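PDB 5U1T: separin from Saccharomyces cerevisiae, which cleaves the cohesin subunit MCD1/SCC1 at the onset of anaphase as a caspase-like cysteine protease, letting chromosomes segregate, and is held inactive by securin for most of the cell cycle. Local coordinates for residues K440-A445 / T486-T491; K413-E418 / I452-C457; C457-Y462 / F474-N479. All blocks are in the same frame, centred on the assembly; numbering follows the deposited sequence.

Contact 1 of 3, residues K440-A445 / T486-T491; sequences KFISSA and TRLKIT
Arg487 and Leu488 meet Ser443 and Ile442 at the C-terminal end of helix 431-444. This is helix-to-loop packing in the helical domain of separase. The 486-491 segment is the start of the loop that follows helix 470-485, and it approaches the last turn of the earlier helix. The backbones come nearest at Ser443 and Arg487, whose CA atoms are 7.4 Å apart.

Arg487 comes first and carries the polar part. Its chain leaves CB with CG anti to the carbonyl carbon, then bends at chi3 (91°), which brings the guanidinium to Ser443. NE gives a weak hydrogen bond to Ser443 OG at 2.8 Å. NH2 gives a second weak one to Ser443 OG at 3.0 Å. Both are far from straight, with N-H...O angles of 125° and 121°, because one oxygen is shared by two neighbouring N-H groups. The hydroxyl in turn donates to the backbone O of Glu439, one turn earlier in the helix. The third nitrogen, NH1, forms a salt bridge with the Glu439 carboxylate. With a leucine in place of Arg487, Glu439 would probably be left without this charged mate and Ser443 OG without its two donors. Closer to the backbone, Arg487 CB lies 4.3 Å from Ile442 CG2.

Leu488 follows and is apolar and buried. It also packs on Phe455 of helix 448-458, while Ile442 packs on Ile454 of that helix. On another side of helix 431-444, Ser444 touches an apolar side chain of the other protein in the assembly. Between the two segments, the purely apolar touch is methyl to methyl: Ile442 CG2 to Leu488 CD2, 4.2 Å.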
# COMPACT_ATOMS: atom_id res chain seq x y z
N LYS A 440 9.91 26.12 -27.79
CA LYS A 440 9.51 27.51 -27.91
C LYS A 440 9.04 27.84 -29.33
O LYS A 440 8.06 28.57 -29.49
CB LYS A 440 10.64 28.45 -27.47
CG LYS A 440 11.22 28.10 -26.09
CD LYS A 440 11.43 29.30 -25.13
CE LYS A 440 11.25 28.87 -23.65
NZ LYS A 440 11.31 30.02 -22.65
N PHE A 441 9.73 27.30 -30.35
CA PHE A 441 9.27 27.41 -31.75
C PHE A 441 7.84 26.91 -31.89
O PHE A 441 6.95 27.66 -32.32
CB PHE A 441 10.16 26.60 -32.73
CG PHE A 441 11.62 26.93 -32.66
CD1 PHE A 441 12.07 28.14 -32.16
CD2 PHE A 441 12.56 26.01 -33.10
CE1 PHE A 441 13.42 28.42 -32.09
CE2 PHE A 441 13.91 26.29 -33.03
CZ PHE A 441 14.33 27.49 -32.53
N ILE A 442 7.62 25.64 -31.53
CA ILE A 442 6.32 25.00 -31.69
C ILE A 442 5.24 25.85 -31.06
O ILE A 442 4.22 26.13 -31.68
CB ILE A 442 6.31 23.59 -31.10
CG1 ILE A 442 7.24 22.69 -31.91
CG2 ILE A 442 4.90 23.02 -31.14
CD1 ILE A 442 7.47 21.34 -31.30
N SER A 443 5.50 26.30 -29.84
CA SER A 443 4.61 27.21 -29.16
C SER A 443 4.31 28.47 -29.98
O SER A 443 3.21 28.99 -29.91
CB SER A 443 5.21 27.60 -27.82
OG SER A 443 5.35 26.45 -27.00
N SER A 444 5.28 28.94 -30.76
CA SER A 444 5.13 30.20 -31.47
C SER A 444 4.41 30.02 -32.82
O SER A 444 3.90 30.99 -33.39
CB SER A 444 6.49 30.86 -31.67
OG SER A 444 7.37 30.03 -32.41
N ALA A 445 4.34 28.78 -33.30
CA ALA A 445 3.73 28.49 -34.60
C ALA A 445 2.26 28.91 -34.63
O ALA A 445 1.54 28.75 -33.64
CB ALA A 445 3.88 27.02 -34.94
N THR A 486 3.26 16.79 -26.94
CA THR A 486 2.03 17.04 -26.17
C THR A 486 1.37 18.38 -26.51
O THR A 486 0.16 18.57 -26.32
CB THR A 486 2.32 17.00 -24.68
OG1 THR A 486 3.39 17.92 -24.41
CG2 THR A 486 2.72 15.59 -24.24
N ARG A 487 2.17 19.31 -27.02
CA ARG A 487 1.68 20.60 -27.51
C ARG A 487 0.96 20.49 -28.84
O ARG A 487 0.34 21.44 -29.30
CB ARG A 487 2.84 21.58 -27.65
CG ARG A 487 3.72 21.60 -26.44
CD ARG A 487 4.84 22.57 -26.61
NE ARG A 487 4.48 23.89 -26.11
CZ ARG A 487 4.42 24.20 -24.81
NH1 ARG A 487 4.68 23.26 -23.90
NH2 ARG A 487 4.09 25.43 -24.43
N LEU A 488 1.04 19.34 -29.49
CA LEU A 488 0.44 19.21 -30.81
C LEU A 488 -1.02 18.86 -30.71
O LEU A 488 -1.77 19.02 -31.67
CB LEU A 488 1.16 18.16 -31.64
CG LEU A 488 2.64 18.46 -31.84
CD1 LEU A 488 3.26 17.25 -32.49
CD2 LEU A 488 2.81 19.71 -32.68
N LYS A 489 -1.41 18.35 -29.54
CA LYS A 489 -2.78 17.94 -29.30
C LYS A 489 -3.36 17.11 -30.46
O LYS A 489 -4.36 17.49 -31.07
CB LYS A 489 -3.64 19.19 -29.04
CG LYS A 489 -3.56 19.71 -27.60
CD LYS A 489 -3.76 21.23 -27.52
CE LYS A 489 -4.83 21.73 -28.49
NZ LYS A 489 -5.22 23.18 -28.26
N ILE A 490 -2.73 15.98 -30.78
CA ILE A 490 -3.22 15.12 -31.85
C ILE A 490 -3.85 13.85 -31.26
O ILE A 490 -3.40 13.33 -30.24
CB ILE A 490 -2.09 14.77 -32.86
CG1 ILE A 490 -1.27 13.58 -32.38
CG2 ILE A 490 -1.20 15.99 -33.12
CD1 ILE A 490 -0.02 13.35 -33.18
N THR A 491 -4.91 13.38 -31.91
CA THR A 491 -5.69 12.28 -31.35
C THR A 491 -5.73 11.08 -32.28
O THR A 491 -6.33 10.05 -31.95
CB THR A 491 -7.15 12.71 -31.03
OG1 THR A 491 -7.77 13.26 -32.20
CG2 THR A 491 -7.17 13.75 -29.91

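Contact 2 of 3, residues K413-E418 / I452-C457; sequences KTANLE and IEIFSC
Ala415 presents its methyl to Cys457 and Ile454, two side chains three residues apart on the facing helix. This is alpha-alpha packing between helix 408-425 and helix 448-458, in the helical domain of separase. The two helices are not consecutive in the chain, since helix 431-444 comes between them. That intervening helix also packs on this region: Ala415 touches Phe438, and Thr414 touches Phe441.

The small side chain lets the backbones come near. The CA atoms of Ala415 and Cys457 are 6.7 Å apart. Cys457 meets the methyl with two atoms at once. Its CB is 4.2 Å from Ala415 CB, and its SG is equally far from the same methyl. SG stands anti to its own carbonyl carbon (chi1 -63°), lying along the methyl with CB. The touch is plain van der Waals packing.

Ile454 reaches the methyl from the preceding turn with the end of its longer branch. Its chain turns again at chi2 (-55°), which brings CD1 nearer to the methyl than CG1 is. The same isoleucine packs on Leu411 and Leu412, one turn earlier in helix 408-425.

The interface is small, at 116 Å² for both sides together. Charge is handled away from the methyl: Glu418 forms a salt bridge with Lys437 and ties helix 408-425 to helix 431-444. At the Ile454 side of the methyl, Ala415 CB and Ile454 CD1 are 4.3 Å apart.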
# COMPACT_ATOMS: atom_id res chain seq x y z
N LYS A 413 12.41 28.62 -41.37
CA LYS A 413 13.82 28.91 -41.59
C LYS A 413 14.60 28.82 -40.28
O LYS A 413 15.75 28.37 -40.26
CB LYS A 413 13.99 30.30 -42.24
CG LYS A 413 15.22 30.38 -43.13
CD LYS A 413 15.57 31.81 -43.50
CE LYS A 413 16.80 31.87 -44.43
NZ LYS A 413 17.98 31.14 -43.84
N THR A 414 13.97 29.23 -39.20
CA THR A 414 14.58 29.15 -37.88
C THR A 414 14.85 27.70 -37.44
O THR A 414 15.98 27.35 -37.09
CB THR A 414 13.69 29.84 -36.83
OG1 THR A 414 13.56 31.23 -37.17
CG2 THR A 414 14.26 29.68 -35.41
N ALA A 415 13.81 26.87 -37.46
CA ALA A 415 13.92 25.44 -37.16
C ALA A 415 15.07 24.79 -37.91
O ALA A 415 15.91 24.09 -37.33
CB ALA A 415 12.61 24.73 -37.51
N ASN A 416 15.13 25.02 -39.21
CA ASN A 416 16.13 24.36 -40.03
C ASN A 416 17.55 24.80 -39.71
O ASN A 416 18.47 23.99 -39.75
CB ASN A 416 15.84 24.57 -41.50
CG ASN A 416 16.27 23.40 -42.33
OD1 ASN A 416 16.33 22.27 -41.85
ND2 ASN A 416 16.61 23.66 -43.58
N LEU A 417 17.73 26.07 -39.39
CA LEU A 417 19.06 26.55 -39.05
C LEU A 417 19.50 25.93 -37.74
O LEU A 417 20.68 25.59 -37.56
CB LEU A 417 19.08 28.07 -38.95
CG LEU A 417 20.48 28.67 -38.80
CD1 LEU A 417 21.39 28.10 -39.84
CD2 LEU A 417 20.40 30.17 -38.92
N GLU A 418 18.54 25.79 -36.83
CA GLU A 418 18.74 25.08 -35.57
C GLU A 418 19.24 23.67 -35.84
O GLU A 418 20.29 23.26 -35.34
CB GLU A 418 17.43 25.06 -34.76
CG GLU A 418 17.58 24.54 -33.35
CD GLU A 418 18.76 25.17 -32.62
OE1 GLU A 418 18.74 26.41 -32.38
OE2 GLU A 418 19.71 24.44 -32.28
N ILE A 452 2.61 21.09 -35.93
CA ILE A 452 2.98 19.75 -36.33
C ILE A 452 4.10 19.77 -37.38
O ILE A 452 4.93 18.89 -37.45
CB ILE A 452 1.77 18.98 -36.86
CG1 ILE A 452 0.73 18.84 -35.76
CG2 ILE A 452 2.16 17.58 -37.32
CD1 ILE A 452 -0.39 17.90 -36.11
N GLU A 453 4.13 20.82 -38.18
CA GLU A 453 5.13 20.95 -39.22
C GLU A 453 6.52 21.20 -38.64
O GLU A 453 7.48 20.52 -39.00
CB GLU A 453 4.74 22.08 -40.16
CG GLU A 453 5.11 21.87 -41.60
CD GLU A 453 4.30 22.78 -42.50
OE1 GLU A 453 4.88 23.74 -43.08
OE2 GLU A 453 3.07 22.55 -42.59
N ILE A 454 6.59 22.17 -37.72
CA ILE A 454 7.82 22.48 -37.00
C ILE A 454 8.29 21.26 -36.22
O ILE A 454 9.49 21.01 -36.11
CB ILE A 454 7.62 23.67 -36.05
CG1 ILE A 454 7.31 24.94 -36.84
CG2 ILE A 454 8.83 23.85 -35.13
CD1 ILE A 454 8.35 25.28 -37.91
N PHE A 455 7.36 20.48 -35.72
CA PHE A 455 7.69 19.35 -34.90
C PHE A 455 8.51 18.35 -35.67
O PHE A 455 9.38 17.70 -35.13
CB PHE A 455 6.44 18.67 -34.36
CG PHE A 455 6.74 17.46 -33.54
CD1 PHE A 455 7.32 17.58 -32.32
CD2 PHE A 455 6.48 16.21 -34.03
CE1 PHE A 455 7.63 16.47 -31.58
CE2 PHE A 455 6.78 15.10 -33.31
CZ PHE A 455 7.35 15.23 -32.08
N SER A 456 8.23 18.25 -36.95
CA SER A 456 8.81 17.22 -37.79
C SER A 456 10.23 17.53 -38.19
O SER A 456 10.95 16.66 -38.62
CB SER A 456 7.97 17.06 -39.03
OG SER A 456 7.69 15.71 -39.26
N CYS A 457 10.61 18.78 -38.09
CA CYS A 457 11.98 19.17 -38.27
C CYS A 457 12.80 18.65 -37.13
O CYS A 457 13.97 18.41 -37.29
CB CYS A 457 12.09 20.69 -38.36
SG CYS A 457 11.25 21.45 -39.74

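Contact 3 of 3, residues C457-Y462 / F474-N479; sequences CLFNVY and FDFCQN
Leu458 and Phe476 pass alongside each other, their side chains pointing in opposite directions. Leu458 CD1 lies 3.6 Å from Phe476 CZ, the far end of the ring, and 4.2 Å from Phe476 CE2. It approaches the ring obliquely. The backbone of Leu458 meets the same ring differently. Its O lies in the ring plane at the edge, 3.6 Å from Phe476 CZ, so the C-H rim faces the carbonyl. Phe476 extends far enough for this because CG stands anti to the backbone N (chi1 174°).

Phe459 stands next to this pair and takes the other side of the contact. Its ring plane is turned by about 30° from that of Phe476, but the two do not stack. The two rings meet obliquely, Phe459 CD1 lying 4.4 Å from Phe476 CE1. Cys477 brings its sulfur to the same Phe459 ring, in a sulfur-aromatic contact. SG is 4.1 Å from Phe459 CE1 and 69° off the ring normal, again an oblique approach.

The chain makes these placements as it leaves helix 448-458. Phe459 is the centre of an inverse gamma turn, closed by a weak bond from Asn460 N to Leu458 O. An Asx turn follows at once, in which Asn460 OD1 accepts from Tyr462 N. The opposing residues are on helix 470-485, so the contact packs a turn against a helix in the helical domain. Phe459 also meets the rings of Phe455 and Phe496 and the side chains of Met503 and Leu507. Leu458 packs on Thr434 and Phe438 of helix 431-444.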
# COMPACT_ATOMS: atom_id res chain seq x y z
N CYS A 457 10.61 18.78 -38.09
CA CYS A 457 11.98 19.17 -38.27
C CYS A 457 12.80 18.65 -37.13
O CYS A 457 13.97 18.41 -37.29
CB CYS A 457 12.09 20.69 -38.36
SG CYS A 457 11.25 21.45 -39.74
N LEU A 458 12.20 18.47 -35.97
CA LEU A 458 12.95 17.97 -34.85
C LEU A 458 12.79 16.49 -34.71
O LEU A 458 13.71 15.80 -34.40
CB LEU A 458 12.48 18.66 -33.58
CG LEU A 458 13.03 18.31 -32.21
CD1 LEU A 458 12.72 16.87 -31.89
CD2 LEU A 458 14.49 18.58 -32.06
N PHE A 459 11.60 15.98 -34.93
CA PHE A 459 11.40 14.55 -34.82
C PHE A 459 11.82 13.95 -36.14
O PHE A 459 11.01 13.70 -37.03
CB PHE A 459 9.96 14.21 -34.45
CG PHE A 459 9.80 12.83 -33.89
CD1 PHE A 459 10.18 12.56 -32.60
CD2 PHE A 459 9.28 11.82 -34.67
CE1 PHE A 459 10.04 11.27 -32.07
CE2 PHE A 459 9.13 10.53 -34.15
CZ PHE A 459 9.51 10.26 -32.85
N ASN A 460 13.13 13.75 -36.24
CA ASN A 460 13.79 13.40 -37.49
C ASN A 460 15.00 12.53 -37.19
O ASN A 460 15.81 12.89 -36.35
CB ASN A 460 14.21 14.69 -38.25
CG ASN A 460 14.95 14.41 -39.56
OD1 ASN A 460 16.18 14.30 -39.59
ND2 ASN A 460 14.19 14.33 -40.65
N VAL A 461 15.10 11.40 -37.88
CA VAL A 461 16.14 10.42 -37.58
C VAL A 461 17.60 10.93 -37.67
O VAL A 461 18.45 10.41 -36.94
CB VAL A 461 16.00 9.19 -38.49
CG1 VAL A 461 16.42 9.51 -39.88
CG2 VAL A 461 16.84 8.05 -37.97
N TYR A 462 17.93 11.92 -38.51
CA TYR A 462 19.33 12.33 -38.60
C TYR A 462 19.70 13.10 -37.34
O TYR A 462 20.86 13.35 -37.07
CB TYR A 462 19.63 13.17 -39.88
CG TYR A 462 19.53 12.33 -41.13
CD1 TYR A 462 20.54 11.43 -41.47
CD2 TYR A 462 18.40 12.38 -41.93
CE1 TYR A 462 20.43 10.63 -42.59
CE2 TYR A 462 18.28 11.59 -43.02
CZ TYR A 462 19.30 10.72 -43.37
OH TYR A 462 19.17 9.93 -44.49
N PHE A 474 16.00 6.89 -26.13
CA PHE A 474 14.91 6.98 -25.21
C PHE A 474 14.86 8.36 -24.63
O PHE A 474 13.84 8.97 -24.52
CB PHE A 474 15.10 5.97 -24.10
CG PHE A 474 14.06 4.94 -24.08
CD1 PHE A 474 12.84 5.20 -23.53
CD2 PHE A 474 14.28 3.74 -24.66
CE1 PHE A 474 11.86 4.26 -23.53
CE2 PHE A 474 13.31 2.79 -24.67
CZ PHE A 474 12.09 3.05 -24.11
N ASP A 475 16.02 8.85 -24.27
CA ASP A 475 16.21 10.16 -23.73
C ASP A 475 15.71 11.21 -24.70
O ASP A 475 15.04 12.14 -24.30
CB ASP A 475 17.69 10.31 -23.48
CG ASP A 475 18.03 11.54 -22.76
OD1 ASP A 475 17.17 12.10 -22.10
OD2 ASP A 475 19.19 11.96 -22.84
N PHE A 476 16.04 11.07 -25.97
CA PHE A 476 15.61 12.00 -26.98
C PHE A 476 14.12 11.94 -27.24
O PHE A 476 13.49 12.95 -27.40
CB PHE A 476 16.34 11.72 -28.29
CG PHE A 476 15.84 12.55 -29.43
CD1 PHE A 476 14.77 12.15 -30.16
CD2 PHE A 476 16.45 13.73 -29.76
CE1 PHE A 476 14.30 12.91 -31.19
CE2 PHE A 476 15.99 14.49 -30.79
CZ PHE A 476 14.91 14.08 -31.50
N CYS A 477 13.56 10.75 -27.28
CA CYS A 477 12.16 10.61 -27.58
C CYS A 477 11.23 10.97 -26.47
O CYS A 477 10.15 11.45 -26.72
CB CYS A 477 11.87 9.19 -28.01
SG CYS A 477 12.35 8.84 -29.69
N GLN A 478 11.64 10.75 -25.24
CA GLN A 478 10.78 11.06 -24.13
C GLN A 478 10.71 12.54 -23.93
O GLN A 478 9.67 13.07 -23.66
CB GLN A 478 11.21 10.35 -22.88
CG GLN A 478 10.20 9.32 -22.45
CD GLN A 478 10.82 8.24 -21.65
OE1 GLN A 478 11.68 8.50 -20.83
NE2 GLN A 478 10.40 7.03 -21.88
N ASN A 479 11.84 13.19 -24.06
CA ASN A 479 11.86 14.64 -23.93
C ASN A 479 11.10 15.33 -25.06
O ASN A 479 10.45 16.36 -24.83
CB ASN A 479 13.29 15.14 -23.89
CG ASN A 479 13.85 15.09 -22.50
OD1 ASN A 479 13.90 16.10 -21.81
ND2 ASN A 479 14.24 13.90 -22.06

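How the contacts relate
Contacts 2 and 3 are buried and apolar; contact 1 is only partly buried and adds two weak arginine-serine hydrogen bonds at its more open side. Helix 448-458 is common to contacts 2 and 3, which share Cys457, though this residue packs across only contact 2. The same helix also lies against both sides of contact 1. Contacts 1 and 2 touch directly, with centres about 12 Å apart. Contact 3 is nested within the chain closed by contact 1 but does not touch it. Among the pairs across the segments, aromatic rings take part only in contact 3; contact 2 relies on a methyl. All three lie away from the probable catalytic cysteine, Cys1497.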